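Local coordinates for protein 6-phospho-alpha-glucosidase (Merdibacter massiliensis, PDB 6VC6) that probably hydrolyses 6-phospho-alpha-glucosides, using bound NAD and a manganese ion in the manner of family 4 glycosidases, at residues L167-R178 / A318-V326. Residues are numbered along the deposited sequence; the frame is centred on the assembly and turned at random.
Sequences LNICDQPENIMR and AHAEMMIKV. With MN (manganese (II) ion), chain E; NAD (nicotinamide-adenine-dinucleotide), chain G; G6P (6-O-phosphono-alpha-D-glucopyranose), chain F.
Selenomethionine Met322 packs at the tight middle of this contact, against the loop at Cys170-Asp171 and the first turn of helix 172-184. With CG anti to the backbone N (chi1 -172°) its chain reaches straight across, then bends at SE, leaving CE 3.2 Å from Cys170 O. Glu174 runs past it in the opposite direction, its OE1 3.3 Å from Met322 SE. Nearby, Ile169 CD1 packs 3.6 Å from Met323 CE, the two side chains crossing at about a right angle. Toward the cofactor, His319 ND1 donates an almost straight bond (174°) to Asp171 OD1 at 3.0 Å; the oxygen lies in the ring plane but is met from above the carboxylate plane. This bond, with the stacked Tyr145 ring, restrains the rotation of the imidazole, with His319 CE1 3.2 Å from NAD C5N, while Asp171 OD2 faces the sugar O2. The looser side is partly open to solvent: Ala318 CB covers one guanidinium face of Arg178, whose NE bridges to Glu174 OE2, and a water links Glu174 OE2, Arg178 NH2 and Ala318 O. Arg178 NH1 is hydrogen-bonded to Gln232 OE1. Cys170 SG binds manganese at 2.2 Å, alongside His200, the nicotinamide carboxamide oxygen and two sugar hydroxyls. A Cys and a His holding the metal beside the nicotinamide, in the loop that follows strand 166-169 of the Rossmann-like sheet, mark the active site of family 4 glycosidases.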
ATOM      1  N   LEU A 167      10.556  -6.365  -0.702  1.00 33.28           N
ATOM      2  CA  LEU A 167      10.255  -5.075  -1.310  1.00 38.27           C
ATOM      3  C   LEU A 167       8.824  -4.681  -0.975  1.00 37.03           C
ATOM      4  O   LEU A 167       7.886  -5.427  -1.276  1.00 35.49           O
ATOM      5  CB  LEU A 167      10.458  -5.117  -2.827  1.00 32.97           C
ATOM      6  CG  LEU A 167      10.275  -3.779  -3.545  1.00 40.42           C
ATOM      7  CD1 LEU A 167      11.167  -2.713  -2.924  1.00 34.06           C
ATOM      8  CD2 LEU A 167      10.556  -3.917  -5.033  1.00 37.64           C
ATOM      9  N   ASN A 168       8.662  -3.515  -0.359  1.00 33.83           N
ATOM     10  CA  ASN A 168       7.352  -2.938  -0.084  1.00 34.46           C
ATOM     11  C   ASN A 168       7.034  -1.899  -1.151  1.00 34.18           C
ATOM     12  O   ASN A 168       7.882  -1.058  -1.475  1.00 34.49           O
ATOM     13  CB  ASN A 168       7.316  -2.303   1.307  1.00 36.74           C
ATOM     14  CG  ASN A 168       7.667  -3.287   2.408  1.00 41.63           C
ATOM     15  OD1 ASN A 168       6.812  -4.036   2.880  1.00 34.40           O
ATOM     16  ND2 ASN A 168       8.929  -3.288   2.823  1.00 35.25           N
ATOM     17  N   ILE A 169       5.820  -1.962  -1.703  1.00 31.75           N
ATOM     18  CA  ILE A 169       5.409  -1.085  -2.790  1.00 35.74           C
ATOM     19  C   ILE A 169       4.015  -0.536  -2.512  1.00 34.71           C
ATOM     20  O   ILE A 169       3.244  -1.089  -1.725  1.00 34.39           O
ATOM     21  CB  ILE A 169       5.434  -1.795  -4.162  1.00 39.56           C
ATOM     22  CG1 ILE A 169       4.417  -2.938  -4.194  1.00 33.55           C
ATOM     23  CG2 ILE A 169       6.833  -2.311  -4.479  1.00 35.75           C
ATOM     24  CD1 ILE A 169       4.667  -3.945  -5.295  1.00 47.01           C
ATOM     25  N   CYS A 170       3.703   0.570  -3.186  1.00 37.40           N
ATOM     26  CA  CYS A 170       2.403   1.222  -3.108  1.00 38.37           C
ATOM     27  C   CYS A 170       2.014   1.709  -4.492  1.00 42.31           C
ATOM     28  O   CYS A 170       2.870   2.175  -5.252  1.00 37.77           O
ATOM     29  CB  CYS A 170       2.423   2.403  -2.133  1.00 34.13           C
ATOM     30  SG  CYS A 170       0.920   3.403  -2.116  1.00 45.10           S
ATOM     31  N   ASP A 171       0.724   1.614  -4.813  1.00 45.54           N
ATOM     32  CA  ASP A 171       0.245   1.970  -6.142  1.00 43.28           C
ATOM     33  C   ASP A 171      -0.241   3.410  -6.237  1.00 41.82           C
ATOM     34  O   ASP A 171      -0.691   3.823  -7.310  1.00 41.60           O
ATOM     35  CB  ASP A 171      -0.866   1.013  -6.592  1.00 44.82           C
ATOM     36  CG  ASP A 171      -2.087   1.055  -5.698  1.00 43.82           C
ATOM     37  OD1 ASP A 171      -3.069   0.356  -6.024  1.00 47.72           O
ATOM     38  OD2 ASP A 171      -2.074   1.765  -4.674  1.00 39.00           O
ATOM     39  N   GLN A 172      -0.143   4.189  -5.154  1.00 39.46           N
ATOM     40  CA  GLN A 172      -0.612   5.572  -5.204  1.00 36.35           C
ATOM     41  C   GLN A 172       0.236   6.441  -6.127  1.00 42.70           C
ATOM     42  O   GLN A 172      -0.344   7.205  -6.917  1.00 40.93           O
ATOM     43  CB  GLN A 172      -0.690   6.144  -3.787  1.00 38.78           C
ATOM     44  CG  GLN A 172      -0.826   7.657  -3.730  1.00 40.90           C
ATOM     45  CD  GLN A 172      -2.236   8.132  -4.023  1.00 43.89           C
ATOM     46  OE1 GLN A 172      -2.482   9.329  -4.162  1.00 47.33           O
ATOM     47  NE2 GLN A 172      -3.173   7.194  -4.117  1.00 48.10           N
ATOM     48  N   PRO A 173       1.577   6.394  -6.089  1.00 38.21           N
ATOM     49  CA  PRO A 173       2.345   7.221  -7.038  1.00 40.49           C
ATOM     50  C   PRO A 173       2.035   6.928  -8.496  1.00 39.80           C
ATOM     51  O   PRO A 173       1.976   7.862  -9.306  1.00 37.16           O
ATOM     52  CB  PRO A 173       3.802   6.888  -6.686  1.00 37.22           C
ATOM     53  CG  PRO A 173       3.755   6.490  -5.259  1.00 43.94           C
ATOM     54  CD  PRO A 173       2.464   5.743  -5.106  1.00 39.50           C
ATOM     55  N   GLU A 174       1.833   5.659  -8.862  1.00 37.98           N
ATOM     56  CA  GLU A 174       1.487   5.350 -10.246  1.00 42.57           C
ATOM     57  C   GLU A 174       0.074   5.815 -10.580  1.00 45.85           C
ATOM     58  O   GLU A 174      -0.178   6.299 -11.691  1.00 41.82           O
ATOM     59  CB  GLU A 174       1.630   3.852 -10.518  1.00 42.44           C
ATOM     60  CG  GLU A 174       1.158   3.445 -11.913  1.00 49.27           C
ATOM     61  CD  GLU A 174       1.306   1.961 -12.188  1.00 52.30           C
ATOM     62  OE1 GLU A 174       2.447   1.503 -12.400  1.00 48.70           O
ATOM     63  OE2 GLU A 174       0.278   1.251 -12.189  1.00 52.83           O
ATOM     64  N   ASN A 175      -0.860   5.677  -9.634  1.00 38.18           N
ATOM     65  CA  ASN A 175      -2.230   6.113  -9.884  1.00 43.49           C
ATOM     66  C   ASN A 175      -2.305   7.614 -10.128  1.00 42.88           C
ATOM     67  O   ASN A 175      -3.170   8.078 -10.879  1.00 44.81           O
ATOM     68  CB  ASN A 175      -3.131   5.716  -8.716  1.00 42.43           C
ATOM     69  CG  ASN A 175      -3.547   4.260  -8.772  1.00 46.88           C
ATOM     70  OD1 ASN A 175      -3.563   3.649  -9.841  1.00 51.47           O
ATOM     71  ND2 ASN A 175      -3.888   3.696  -7.620  1.00 41.57           N
ATOM     72  N   ILE A 176      -1.412   8.385  -9.507  1.00 41.23           N
ATOM     73  CA  ILE A 176      -1.353   9.816  -9.782  1.00 41.24           C
ATOM     74  C   ILE A 176      -0.829  10.064 -11.192  1.00 44.94           C
ATOM     75  O   ILE A 176      -1.328  10.938 -11.910  1.00 40.81           O
ATOM     76  CB  ILE A 176      -0.496  10.525  -8.718  1.00 38.31           C
ATOM     77  CG1 ILE A 176      -1.261  10.605  -7.397  1.00 47.47           C
ATOM     78  CG2 ILE A 176      -0.094  11.917  -9.184  1.00 40.29           C
ATOM     79  CD1 ILE A 176      -0.377  10.836  -6.201  1.00 47.11           C
HETATM   80  N   MSE A 177       0.173   9.296 -11.611  1.00 41.20           N
HETATM   81  CA  MSE A 177       0.695   9.388 -12.970  1.00 46.81           C
HETATM   82  C   MSE A 177      -0.384   9.000 -13.975  1.00 43.67           C
HETATM   83  O   MSE A 177      -0.496   9.599 -15.044  1.00 41.98           O
HETATM   84  CB  MSE A 177       1.927   8.496 -13.139  1.00 40.62           C
HETATM   85  CG  MSE A 177       3.167   8.995 -12.407  1.00 43.54           C
HETATM   86 SE   MSE A 177       3.804  10.727 -13.049  1.00 53.51          SE
HETATM   87  CE  MSE A 177       2.997  11.877 -11.694  1.00 50.85           C
ATOM     88  N   ARG A 178      -1.177   7.987 -13.619  1.00 40.66           N
ATOM     89  CA  ARG A 178      -2.305   7.603 -14.461  1.00 45.01           C
ATOM     90  C   ARG A 178      -3.334   8.723 -14.541  1.00 47.99           C
ATOM     91  O   ARG A 178      -3.894   8.986 -15.612  1.00 45.06           O
ATOM     92  CB  ARG A 178      -2.949   6.323 -13.928  1.00 40.78           C
ATOM     93  CG  ARG A 178      -2.120   5.068 -14.142  1.00 45.92           C
ATOM     94  CD  ARG A 178      -2.768   3.863 -13.478  1.00 42.87           C
ATOM     95  NE  ARG A 178      -2.111   2.613 -13.848  1.00 48.39           N
ATOM     96  CZ  ARG A 178      -2.464   1.863 -14.888  1.00 45.86           C
ATOM     97  NH1 ARG A 178      -3.471   2.236 -15.665  1.00 43.82           N
ATOM     98  NH2 ARG A 178      -1.809   0.740 -15.151  1.00 45.83           N
ATOM     99  N   ALA A 318      -5.487  -2.479 -12.792  1.00 49.42           N
ATOM    100  CA  ALA A 318      -4.277  -1.681 -12.620  1.00 48.50           C
ATOM    101  C   ALA A 318      -3.563  -2.019 -11.318  1.00 53.09           C
ATOM    102  O   ALA A 318      -2.327  -2.008 -11.257  1.00 45.26           O
ATOM    103  CB  ALA A 318      -4.618  -0.193 -12.673  1.00 44.57           C
ATOM    104  N   HIS A 319      -4.322  -2.327 -10.264  1.00 46.30           N
ATOM    105  CA  HIS A 319      -3.709  -2.652  -8.980  1.00 44.04           C
ATOM    106  C   HIS A 319      -2.919  -3.953  -9.060  1.00 50.58           C
ATOM    107  O   HIS A 319      -1.767  -4.019  -8.616  1.00 47.00           O
ATOM    108  CB  HIS A 319      -4.780  -2.738  -7.893  1.00 41.30           C
ATOM    109  CG  HIS A 319      -4.278  -3.297  -6.599  1.00 49.38           C
ATOM    110  ND1 HIS A 319      -3.573  -2.544  -5.686  1.00 46.78           N
ATOM    111  CD2 HIS A 319      -4.376  -4.539  -6.066  1.00 47.07           C
ATOM    112  CE1 HIS A 319      -3.258  -3.296  -4.647  1.00 46.43           C
ATOM    113  NE2 HIS A 319      -3.735  -4.510  -4.851  1.00 46.31           N
ATOM    114  N   ALA A 320      -3.525  -5.000  -9.624  1.00 47.40           N
ATOM    115  CA  ALA A 320      -2.838  -6.282  -9.722  1.00 45.88           C
ATOM    116  C   ALA A 320      -1.732  -6.256 -10.768  1.00 47.71           C
ATOM    117  O   ALA A 320      -0.732  -6.969 -10.626  1.00 42.72           O
ATOM    118  CB  ALA A 320      -3.839  -7.391 -10.043  1.00 44.22           C
ATOM    119  N   GLU A 321      -1.891  -5.448 -11.819  1.00 42.80           N
ATOM    120  CA  GLU A 321      -0.908  -5.448 -12.896  1.00 49.29           C
ATOM    121  C   GLU A 321       0.425  -4.872 -12.447  1.00 48.42           C
ATOM    122  O   GLU A 321       1.478  -5.317 -12.913  1.00 46.19           O
ATOM    123  CB  GLU A 321      -1.434  -4.665 -14.098  1.00 51.73           C
ATOM    124  CG  GLU A 321      -2.415  -5.442 -14.955  1.00 55.49           C
ATOM    125  CD  GLU A 321      -2.649  -4.790 -16.299  1.00 64.76           C
ATOM    126  OE1 GLU A 321      -1.999  -3.761 -16.584  1.00 69.52           O
ATOM    127  OE2 GLU A 321      -3.488  -5.302 -17.069  1.00 70.78           O
HETATM  128  N   MSE A 322       0.409  -3.901 -11.545  1.00 50.24           N
HETATM  129  CA  MSE A 322       1.649  -3.244 -11.180  1.00 52.93           C
HETATM  130  C   MSE A 322       2.573  -4.172 -10.407  1.00 47.87           C
HETATM  131  O   MSE A 322       3.788  -4.124 -10.574  1.00 42.29           O
HETATM  132  CB  MSE A 322       1.398  -2.006 -10.340  1.00 45.48           C
HETATM  133  CG  MSE A 322       2.675  -1.238 -10.138  1.00 70.00           C
HETATM  134 SE   MSE A 322       2.426   0.470  -9.281  1.00 88.91          SE
HETATM  135  CE  MSE A 322       2.921  -0.077  -7.487  1.00 48.44           C
HETATM  136  N   MSE A 323       1.995  -4.996  -9.541  1.00 41.49           N
HETATM  137  CA  MSE A 323       2.788  -5.961  -8.791  1.00 47.67           C
HETATM  138  C   MSE A 323       3.359  -7.011  -9.737  1.00 41.98           C
HETATM  139  O   MSE A 323       4.496  -7.451  -9.569  1.00 43.96           O
HETATM  140  CB  MSE A 323       1.961  -6.636  -7.689  1.00 48.44           C
HETATM  141  CG  MSE A 323       2.762  -7.658  -6.884  1.00 49.60           C
HETATM  142 SE   MSE A 323       2.022  -8.131  -5.138  1.00 58.00          SE
HETATM  143  CE  MSE A 323       2.861  -6.755  -4.044  1.00 44.88           C
ATOM    144  N   ILE A 324       2.568  -7.407 -10.736  1.00 41.73           N
ATOM    145  CA  ILE A 324       3.065  -8.356 -11.729  1.00 47.75           C
ATOM    146  C   ILE A 324       4.183  -7.727 -12.549  1.00 42.13           C
ATOM    147  O   ILE A 324       5.201  -8.370 -12.830  1.00 44.92           O
ATOM    148  CB  ILE A 324       1.920  -8.855 -12.628  1.00 47.68           C
ATOM    149  CG1 ILE A 324       0.873  -9.603 -11.800  1.00 37.89           C
ATOM    150  CG2 ILE A 324       2.464  -9.762 -13.725  1.00 43.69           C
ATOM    151  CD1 ILE A 324      -0.366  -9.961 -12.585  1.00 48.06           C
ATOM    152  N   LYS A 325       4.016  -6.461 -12.940  1.00 41.30           N
ATOM    153  CA  LYS A 325       5.065  -5.774 -13.687  1.00 43.79           C
ATOM    154  C   LYS A 325       6.326  -5.624 -12.847  1.00 43.69           C
ATOM    155  O   LYS A 325       7.443  -5.688 -13.374  1.00 44.12           O
ATOM    156  CB  LYS A 325       4.569  -4.407 -14.161  1.00 46.87           C
ATOM    157  CG  LYS A 325       3.460  -4.469 -15.200  1.00 50.60           C
ATOM    158  CD  LYS A 325       4.010  -4.719 -16.592  1.00 58.30           C
ATOM    159  CE  LYS A 325       2.886  -4.865 -17.605  1.00 60.98           C
ATOM    160  NZ  LYS A 325       1.873  -3.782 -17.470  1.00 62.80           N
ATOM    161  N   VAL A 326       6.168  -5.424 -11.537  1.00 42.76           N
ATOM    162  CA  VAL A 326       7.326  -5.386 -10.647  1.00 45.42           C
ATOM    163  C   VAL A 326       8.019  -6.741 -10.626  1.00 40.06           C
ATOM    164  O   VAL A 326       9.253  -6.827 -10.658  1.00 42.57           O
ATOM    165  CB  VAL A 326       6.902  -4.940  -9.234  1.00 43.26           C
ATOM    166  CG1 VAL A 326       7.994  -5.247  -8.222  1.00 40.17           C
ATOM    167  CG2 VAL A 326       6.574  -3.455  -9.223  1.00 37.10           C
TER
HETATM  168 MN    MN E 501      -0.599   2.656  -0.747  1.00 39.61          MN
HETATM  169  PA  NAD G 503      -9.455  -7.922   2.825  1.00 40.71           P
HETATM  170  O1A NAD G 503     -10.505  -8.035   1.746  1.00 40.30           O
HETATM  171  O2A NAD G 503      -9.855  -8.008   4.278  1.00 43.12           O
HETATM  172  O5B NAD G 503      -8.324  -9.032   2.553  1.00 43.04           O
HETATM  173  C5B NAD G 503      -7.394  -9.381   3.572  1.00 41.79           C
HETATM  174  C4B NAD G 503      -7.142 -10.879   3.537  1.00 40.45           C
HETATM  175  O4B NAD G 503      -5.928 -11.185   4.226  1.00 41.15           O
HETATM  176  C3B NAD G 503      -8.265 -11.626   4.237  1.00 40.41           C
HETATM  177  O3B NAD G 503      -8.757 -12.660   3.382  1.00 40.36           O
HETATM  178  C2B NAD G 503      -7.628 -12.244   5.462  1.00 39.24           C
HETATM  179  O2B NAD G 503      -8.147 -13.556   5.695  1.00 43.08           O
HETATM  180  C1B NAD G 503      -6.154 -12.292   5.100  1.00 38.24           C
HETATM  181  N9A NAD G 503      -5.287 -12.220   6.302  1.00 37.31           N
HETATM  182  C8A NAD G 503      -5.448 -11.417   7.371  1.00 43.58           C
HETATM  183  N7A NAD G 503      -4.467 -11.629   8.288  1.00 42.42           N
HETATM  184  C5A NAD G 503      -3.660 -12.591   7.804  1.00 39.88           C
HETATM  185  C6A NAD G 503      -2.437 -13.297   8.255  1.00 40.55           C
HETATM  186  N6A NAD G 503      -1.860 -13.008   9.446  1.00 40.85           N
HETATM  187  N1A NAD G 503      -1.916 -14.240   7.438  1.00 42.71           N
HETATM  188  C2A NAD G 503      -2.476 -14.539   6.251  1.00 42.51           C
HETATM  189  N3A NAD G 503      -3.584 -13.941   5.781  1.00 43.05           N
HETATM  190  C4A NAD G 503      -4.211 -12.980   6.498  1.00 38.87           C
HETATM  191  O3  NAD G 503      -8.622  -6.561   2.612  1.00 40.65           O
HETATM  192  PN  NAD G 503      -8.527  -5.814   1.191  1.00 40.40           P
HETATM  193  O1N NAD G 503      -9.432  -4.604   1.229  1.00 36.68           O
HETATM  194  O2N NAD G 503      -8.643  -6.824   0.075  1.00 35.23           O
HETATM  195  O5D NAD G 503      -7.006  -5.303   1.256  1.00 37.98           O
HETATM  196  C5D NAD G 503      -5.935  -6.202   0.978  1.00 37.33           C
HETATM  197  C4D NAD G 503      -4.636  -5.554   1.432  1.00 40.68           C
HETATM  198  O4D NAD G 503      -4.017  -4.878   0.335  1.00 39.64           O
HETATM  199  C3D NAD G 503      -4.906  -4.510   2.505  1.00 39.39           C
HETATM  200  O3D NAD G 503      -3.980  -4.693   3.578  1.00 39.87           O
HETATM  201  C2D NAD G 503      -4.613  -3.187   1.835  1.00 36.49           C
HETATM  202  O2D NAD G 503      -4.070  -2.246   2.762  1.00 38.34           O
HETATM  203  C1D NAD G 503      -3.593  -3.593   0.789  1.00 39.43           C
HETATM  204  N1N NAD G 503      -3.488  -2.623  -0.299  1.00 38.32           N
HETATM  205  C2N NAD G 503      -2.338  -1.956  -0.402  1.00 39.57           C
HETATM  206  C3N NAD G 503      -2.141  -1.018  -1.399  1.00 42.64           C
HETATM  207  C7N NAD G 503      -0.829  -0.296  -1.466  1.00 41.80           C
HETATM  208  O7N NAD G 503      -0.723   0.690  -2.176  1.00 39.00           O
HETATM  209  N7N NAD G 503       0.185  -0.751  -0.732  1.00 37.90           N
HETATM  210  C4N NAD G 503      -3.158  -0.779  -2.315  1.00 42.72           C
HETATM  211  C5N NAD G 503      -4.351  -1.483  -2.185  1.00 41.64           C
HETATM  212  C6N NAD G 503      -4.491  -2.416  -1.161  1.00 38.14           C
HETATM  213  C1  G6P F 502      -4.748   3.933  -1.966  1.00 41.07           C
HETATM  214  C2  G6P F 502      -3.457   3.394  -1.335  1.00 40.99           C
HETATM  215  C3  G6P F 502      -3.622   2.082  -0.587  1.00 37.01           C
HETATM  216  C4  G6P F 502      -4.909   2.126   0.201  1.00 44.51           C
HETATM  217  C5  G6P F 502      -6.050   2.127  -0.799  1.00 39.51           C
HETATM  218  C6  G6P F 502      -7.372   2.287  -0.060  1.00 40.70           C
HETATM  219  O1  G6P F 502      -4.547   4.125  -3.372  1.00 46.74           O
HETATM  220  O2  G6P F 502      -2.465   3.227  -2.357  1.00 42.25           O
HETATM  221  O3  G6P F 502      -2.516   1.861   0.293  1.00 41.11           O
HETATM  222  O4  G6P F 502      -4.995   0.969   1.038  1.00 36.86           O
HETATM  223  O5  G6P F 502      -5.969   3.196  -1.749  1.00 43.75           O
HETATM  224  O6  G6P F 502      -8.410   1.719  -0.850  1.00 48.85           O
HETATM  225  P   G6P F 502      -9.865   1.454  -0.219  1.00 39.36           P
HETATM  226  O1P G6P F 502      -9.701   0.114   0.459  1.00 38.52           O
HETATM  227  O2P G6P F 502     -10.084   2.611   0.728  1.00 37.92           O
HETATM  228  O3P G6P F 502     -10.786   1.463  -1.415  1.00 38.09           O
HETATM  229  O   HOH W   1      -0.286  -1.037 -13.370  1.00 46.44           O